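Local coordinates for phosphatidylserine synthase (Haemophilus influenzae, PDB 3HSI), which belongs to the phospholipase D superfamily and is probably an enzyme of phospholipid metabolism, at residues C[370-382]-C[392-405]. Numbering follows the deposited sequence.
Sequences VDDRYILLTGNNL and ENGLLIYDPQQQLL
Ile375 and Leu377 pair with Ile397 and Leu395 through two backbone hydrogen bonds each, joining strands 374-378 and 392-398 as antiparallel neighbours. Asp399 N extends the ladder to Arg373 O, where the chain makes a classic beta bulge against Val370. The buried middle is the tight part. On the face of Ile375 and Leu377, the CD1 methyl of Ile397 meets CD1 of Leu377 at 3.7 Å, and Ile375 CB lies 4.2 Å from Ile397 CB; Arg174 and Ile178 of strand 171-179, from another sheet, cover this side. On the other face, Leu396 sets CD1 against CD1 of Tyr374 at 4.0 Å, while helix 258-268 packs on Tyr374 and Leu376. The rings of Tyr374 and Tyr398 are nearly parallel (26°) but slid apart, with Tyr374 CE1 3.5 Å from Tyr398 CD1. Pro400 CD covers one face of the Tyr398 ring, and CG of Arg373 touches its CE1. At the far end Thr378 turns OG1 anti to its own nitrogen (chi1 -168°), which lets the hydroxyl donate to Asn393 O (2.8 Å) while accepting from Asn380 N in an ST turn. The bulge end is looser and more open to solvent: Asp372 OD2 lies 3.5 Å from Gln402 CG, and a water bridges Asp372 O to Asp399 OD2. Asp399 OD2 also accepts from Leu404 N (2.8 Å), tying down the turns that follow the strand. In a mixed beta-sheet, the pair follows the HxKxxxxD signature of the phospholipase D superfamily, which Asp371 and Lys366, bonded to Gly379 O and Asn381 OD1, fit.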
loop_
_atom_site.group_PDB
_atom_site.type_symbol
_atom_site.label_atom_id
_atom_site.label_comp_id
_atom_site.label_asym_id
_atom_site.label_seq_id
_atom_site.Cartn_x
_atom_site.Cartn_y
_atom_site.Cartn_z
ATOM N N VAL C 370 -26.974 1.175 13.665
ATOM C CA VAL C 370 -27.095 -0.069 14.437
ATOM C C VAL C 370 -28.360 -0.025 15.267
ATOM O O VAL C 370 -28.522 0.855 16.123
ATOM C CB VAL C 370 -25.858 -0.301 15.316
ATOM C CG1 VAL C 370 -26.052 -1.551 16.253
ATOM C CG2 VAL C 370 -24.633 -0.459 14.388
ATOM N N ASP C 371 -29.282 -0.938 14.963
ATOM C CA ASP C 371 -30.583 -1.008 15.674
ATOM C C ASP C 371 -31.140 0.435 15.786
ATOM O O ASP C 371 -31.105 1.177 14.794
ATOM C CB ASP C 371 -30.416 -1.700 17.034
ATOM C CG ASP C 371 -29.721 -3.077 16.923
ATOM O OD1 ASP C 371 -29.879 -3.779 15.912
ATOM O OD2 ASP C 371 -28.986 -3.466 17.848
ATOM N N ASP C 372 -31.584 0.856 16.967
ATOM C CA ASP C 372 -32.050 2.235 17.184
ATOM C C ASP C 372 -31.136 2.970 18.166
ATOM O O ASP C 372 -31.538 3.959 18.796
ATOM C CB ASP C 372 -33.505 2.239 17.689
ATOM C CG ASP C 372 -33.736 1.203 18.797
ATOM O OD1 ASP C 372 -32.757 0.475 19.178
ATOM O OD2 ASP C 372 -34.895 1.096 19.288
ATOM N N ARG C 373 -29.895 2.507 18.247
ATOM C CA ARG C 373 -29.003 2.792 19.362
ATOM C C ARG C 373 -27.748 3.600 18.948
ATOM O O ARG C 373 -27.332 4.526 19.658
ATOM C CB ARG C 373 -28.620 1.432 19.960
ATOM C CG ARG C 373 -27.806 1.400 21.239
ATOM C CD ARG C 373 -27.851 -0.041 21.886
ATOM N NE ARG C 373 -26.908 -0.989 21.257
ATOM C CZ ARG C 373 -27.204 -1.807 20.229
ATOM N NH1 ARG C 373 -28.423 -1.814 19.699
ATOM N NH2 ARG C 373 -26.292 -2.633 19.724
ATOM N N TYR C 374 -27.166 3.261 17.792
ATOM C CA TYR C 374 -26.015 3.997 17.237
ATOM C C TYR C 374 -26.235 4.466 15.818
ATOM O O TYR C 374 -26.812 3.737 14.997
ATOM C CB TYR C 374 -24.790 3.110 17.199
ATOM C CG TYR C 374 -24.347 2.583 18.538
ATOM C CD1 TYR C 374 -23.574 3.376 19.393
ATOM C CD2 TYR C 374 -24.684 1.302 18.935
ATOM C CE1 TYR C 374 -23.139 2.913 20.608
ATOM C CE2 TYR C 374 -24.272 0.816 20.168
ATOM C CZ TYR C 374 -23.489 1.630 20.991
ATOM O OH TYR C 374 -23.060 1.167 22.192
ATOM N N ILE C 375 -25.703 5.655 15.534
ATOM C CA ILE C 375 -25.767 6.330 14.234
ATOM C C ILE C 375 -24.366 6.916 14.028
ATOM O O ILE C 375 -23.969 7.869 14.696
ATOM C CB ILE C 375 -26.826 7.520 14.238
ATOM C CG1 ILE C 375 -28.222 7.014 14.590
ATOM C CG2 ILE C 375 -26.924 8.213 12.881
ATOM C CD1 ILE C 375 -28.690 7.408 15.978
ATOM N N LEU C 376 -23.622 6.340 13.094
ATOM C CA LEU C 376 -22.297 6.812 12.767
ATOM C C LEU C 376 -22.320 7.726 11.555
ATOM O O LEU C 376 -22.701 7.303 10.437
ATOM C CB LEU C 376 -21.381 5.628 12.459
ATOM C CG LEU C 376 -19.949 5.996 12.079
ATOM C CD1 LEU C 376 -19.291 6.761 13.224
ATOM C CD2 LEU C 376 -19.106 4.741 11.703
ATOM N N LEU C 377 -21.894 8.959 11.779
ATOM C CA LEU C 377 -21.702 9.908 10.707
ATOM C C LEU C 377 -20.234 9.848 10.371
ATOM O O LEU C 377 -19.372 10.071 11.236
ATOM C CB LEU C 377 -22.064 11.328 11.152
ATOM C CG LEU C 377 -23.319 11.472 12.011
ATOM C CD1 LEU C 377 -23.472 12.926 12.542
ATOM C CD2 LEU C 377 -24.574 11.012 11.293
ATOM N N THR C 378 -19.926 9.551 9.121
ATOM C CA THR C 378 -18.566 9.352 8.780
ATOM C C THR C 378 -18.323 9.709 7.341
ATOM O O THR C 378 -19.240 9.635 6.509
ATOM C CB THR C 378 -18.130 7.910 9.107
ATOM O OG1 THR C 378 -16.717 7.814 9.014
ATOM C CG2 THR C 378 -18.794 6.851 8.190
ATOM N N GLY C 379 -17.099 10.123 7.045
ATOM C CA GLY C 379 -16.682 10.251 5.670
ATOM C C GLY C 379 -16.099 8.945 5.162
ATOM O O GLY C 379 -15.678 8.872 4.014
ATOM N N ASN C 380 -16.116 7.908 5.995
ATOM C CA ASN C 380 -15.500 6.604 5.646
ATOM C C ASN C 380 -16.333 5.858 4.569
ATOM O O ASN C 380 -17.512 5.582 4.753
ATOM C CB ASN C 380 -15.292 5.784 6.935
ATOM C CG ASN C 380 -14.489 4.511 6.719
ATOM O OD1 ASN C 380 -14.713 3.753 5.775
ATOM N ND2 ASN C 380 -13.561 4.263 7.616
ATOM N N ASN C 381 -15.703 5.564 3.431
ATOM C CA ASN C 381 -16.358 4.877 2.310
ATOM C C ASN C 381 -16.523 3.390 2.570
ATOM O O ASN C 381 -17.050 2.667 1.715
ATOM C CB ASN C 381 -15.549 5.048 1.010
ATOM C CG ASN C 381 -15.613 6.448 0.450
ATOM O OD1 ASN C 381 -16.653 7.089 0.481
ATOM N ND2 ASN C 381 -14.502 6.926 -0.084
ATOM N N LEU C 382 -16.092 2.901 3.728
ATOM C CA LEU C 382 -16.257 1.469 4.003
ATOM C C LEU C 382 -15.631 0.603 2.907
ATOM O O LEU C 382 -16.243 -0.365 2.405
ATOM C CB LEU C 382 -17.739 1.131 4.192
ATOM C CG LEU C 382 -18.350 1.862 5.401
ATOM C CD1 LEU C 382 -19.891 1.744 5.431
ATOM C CD2 LEU C 382 -17.726 1.309 6.679
ATOM N N GLU C 392 -9.298 9.281 8.171
ATOM C CA GLU C 392 -10.749 9.318 8.306
ATOM C C GLU C 392 -11.187 9.832 9.661
ATOM O O GLU C 392 -10.423 9.771 10.647
ATOM C CB GLU C 392 -11.341 7.906 8.124
ATOM C CG GLU C 392 -10.838 7.136 6.893
ATOM C CD GLU C 392 -11.657 7.444 5.648
ATOM O OE1 GLU C 392 -12.580 8.292 5.718
ATOM O OE2 GLU C 392 -11.398 6.826 4.598
ATOM N N ASN C 393 -12.431 10.316 9.728
ATOM C CA ASN C 393 -13.013 10.573 11.035
ATOM C C ASN C 393 -14.504 10.201 11.122
ATOM O O ASN C 393 -15.094 9.741 10.147
ATOM C CB ASN C 393 -12.709 11.985 11.526
ATOM C CG ASN C 393 -13.506 13.059 10.789
ATOM O OD1 ASN C 393 -14.061 12.822 9.714
ATOM N ND2 ASN C 393 -13.541 14.264 11.370
ATOM N N GLY C 394 -15.088 10.372 12.300
ATOM C CA GLY C 394 -16.480 10.061 12.503
ATOM C C GLY C 394 -17.068 10.716 13.738
ATOM O O GLY C 394 -16.353 11.015 14.713
ATOM N N LEU C 395 -18.373 10.966 13.679
ATOM C CA LEU C 395 -19.119 11.298 14.878
ATOM C C LEU C 395 -20.015 10.096 15.166
ATOM O O LEU C 395 -20.934 9.777 14.392
ATOM C CB LEU C 395 -19.926 12.590 14.690
ATOM C CG LEU C 395 -19.139 13.821 14.217
ATOM C CD1 LEU C 395 -20.057 15.054 13.951
ATOM C CD2 LEU C 395 -18.016 14.179 15.227
ATOM N N LEU C 396 -19.713 9.407 16.253
ATOM C CA LEU C 396 -20.589 8.347 16.714
ATOM C C LEU C 396 -21.642 8.917 17.634
ATOM O O LEU C 396 -21.344 9.357 18.745
ATOM C CB LEU C 396 -19.835 7.194 17.402
ATOM C CG LEU C 396 -20.737 6.028 17.860
ATOM C CD1 LEU C 396 -21.433 5.319 16.662
ATOM C CD2 LEU C 396 -19.976 4.990 18.708
ATOM N N ILE C 397 -22.883 8.897 17.160
ATOM C CA ILE C 397 -24.015 9.270 17.990
ATOM C C ILE C 397 -24.587 8.036 18.732
ATOM O O ILE C 397 -24.882 7.011 18.134
ATOM C CB ILE C 397 -25.123 9.945 17.153
ATOM C CG1 ILE C 397 -24.580 11.234 16.523
ATOM C CG2 ILE C 397 -26.313 10.216 18.008
ATOM C CD1 ILE C 397 -25.449 11.815 15.456
ATOM N N TYR C 398 -24.696 8.163 20.044
ATOM C CA TYR C 398 -25.327 7.177 20.903
ATOM C C TYR C 398 -26.678 7.730 21.370
ATOM O O TYR C 398 -26.743 8.791 22.007
ATOM C CB TYR C 398 -24.424 6.919 22.098
ATOM C CG TYR C 398 -24.922 5.865 23.069
ATOM C CD1 TYR C 398 -25.432 4.640 22.611
ATOM C CD2 TYR C 398 -24.815 6.069 24.449
ATOM C CE1 TYR C 398 -25.877 3.660 23.515
ATOM C CE2 TYR C 398 -25.252 5.104 25.362
ATOM C CZ TYR C 398 -25.784 3.912 24.883
ATOM O OH TYR C 398 -26.192 2.967 25.766
ATOM N N ASP C 399 -27.733 6.978 21.072
ATOM C CA ASP C 399 -29.104 7.390 21.324
ATOM C C ASP C 399 -29.862 6.317 22.106
ATOM O O ASP C 399 -30.781 5.708 21.565
ATOM C CB ASP C 399 -29.806 7.679 19.989
ATOM C CG ASP C 399 -31.171 8.308 20.163
ATOM O OD1 ASP C 399 -31.441 8.883 21.262
ATOM O OD2 ASP C 399 -31.978 8.204 19.197
ATOM N N PRO C 400 -29.479 6.091 23.390
ATOM C CA PRO C 400 -30.040 4.981 24.200
ATOM C C PRO C 400 -31.549 5.066 24.454
ATOM O O PRO C 400 -32.186 4.034 24.580
ATOM C CB PRO C 400 -29.275 5.078 25.531
ATOM C CG PRO C 400 -28.686 6.465 25.566
ATOM C CD PRO C 400 -28.443 6.847 24.125
ATOM N N GLN C 401 -32.115 6.273 24.516
ATOM C CA GLN C 401 -33.544 6.414 24.785
ATOM C C GLN C 401 -34.320 6.821 23.536
ATOM O O GLN C 401 -35.417 7.352 23.645
ATOM C CB GLN C 401 -33.783 7.430 25.910
ATOM C CG GLN C 401 -33.102 7.035 27.218
ATOM C CD GLN C 401 -33.622 7.801 28.406
ATOM O OE1 GLN C 401 -34.802 8.177 28.462
ATOM N NE2 GLN C 401 -32.760 8.021 29.383
ATOM N N GLN C 402 -33.740 6.561 22.363
ATOM C CA GLN C 402 -34.359 6.838 21.067
ATOM C C GLN C 402 -34.848 8.276 20.937
ATOM O O GLN C 402 -35.847 8.533 20.299
ATOM C CB GLN C 402 -35.482 5.840 20.743
ATOM C CG GLN C 402 -34.966 4.442 20.348
ATOM C CD GLN C 402 -34.211 3.752 21.487
ATOM O OE1 GLN C 402 -32.990 3.532 21.417
ATOM N NE2 GLN C 402 -34.925 3.442 22.549
ATOM N N GLN C 403 -34.132 9.217 21.537
ATOM C CA GLN C 403 -34.475 10.619 21.372
ATOM C C GLN C 403 -34.388 11.104 19.921
ATOM O O GLN C 403 -35.086 12.035 19.552
ATOM C CB GLN C 403 -33.583 11.475 22.247
ATOM C CG GLN C 403 -33.791 11.231 23.722
ATOM C CD GLN C 403 -32.684 11.879 24.507
ATOM O OE1 GLN C 403 -31.742 11.210 24.896
ATOM N NE2 GLN C 403 -32.755 13.200 24.682
ATOM N N LEU C 404 -33.545 10.467 19.107
ATOM C CA LEU C 404 -33.386 10.865 17.701
ATOM C C LEU C 404 -34.175 10.023 16.699
ATOM O O LEU C 404 -34.076 10.255 15.489
ATOM C CB LEU C 404 -31.917 10.800 17.284
ATOM C CG LEU C 404 -31.019 12.027 17.284
ATOM C CD1 LEU C 404 -29.855 11.794 16.292
ATOM C CD2 LEU C 404 -31.766 13.370 16.994
ATOM N N LEU C 405 -34.931 9.034 17.170
ATOM C CA LEU C 405 -35.494 8.035 16.255
ATOM C C LEU C 405 -36.311 8.677 15.132
ATOM O O LEU C 405 -36.242 8.224 13.993
ATOM C CB LEU C 405 -36.353 7.018 17.002
ATOM C CG LEU C 405 -36.866 5.814 16.185
ATOM C CD1 LEU C 405 -35.736 5.067 15.512
ATOM C CD2 LEU C 405 -37.668 4.847 17.072
HETATM O O HOH W 1 -32.408 6.301 17.625
HETATM O O HOH W 2 -13.015 6.996 2.829
#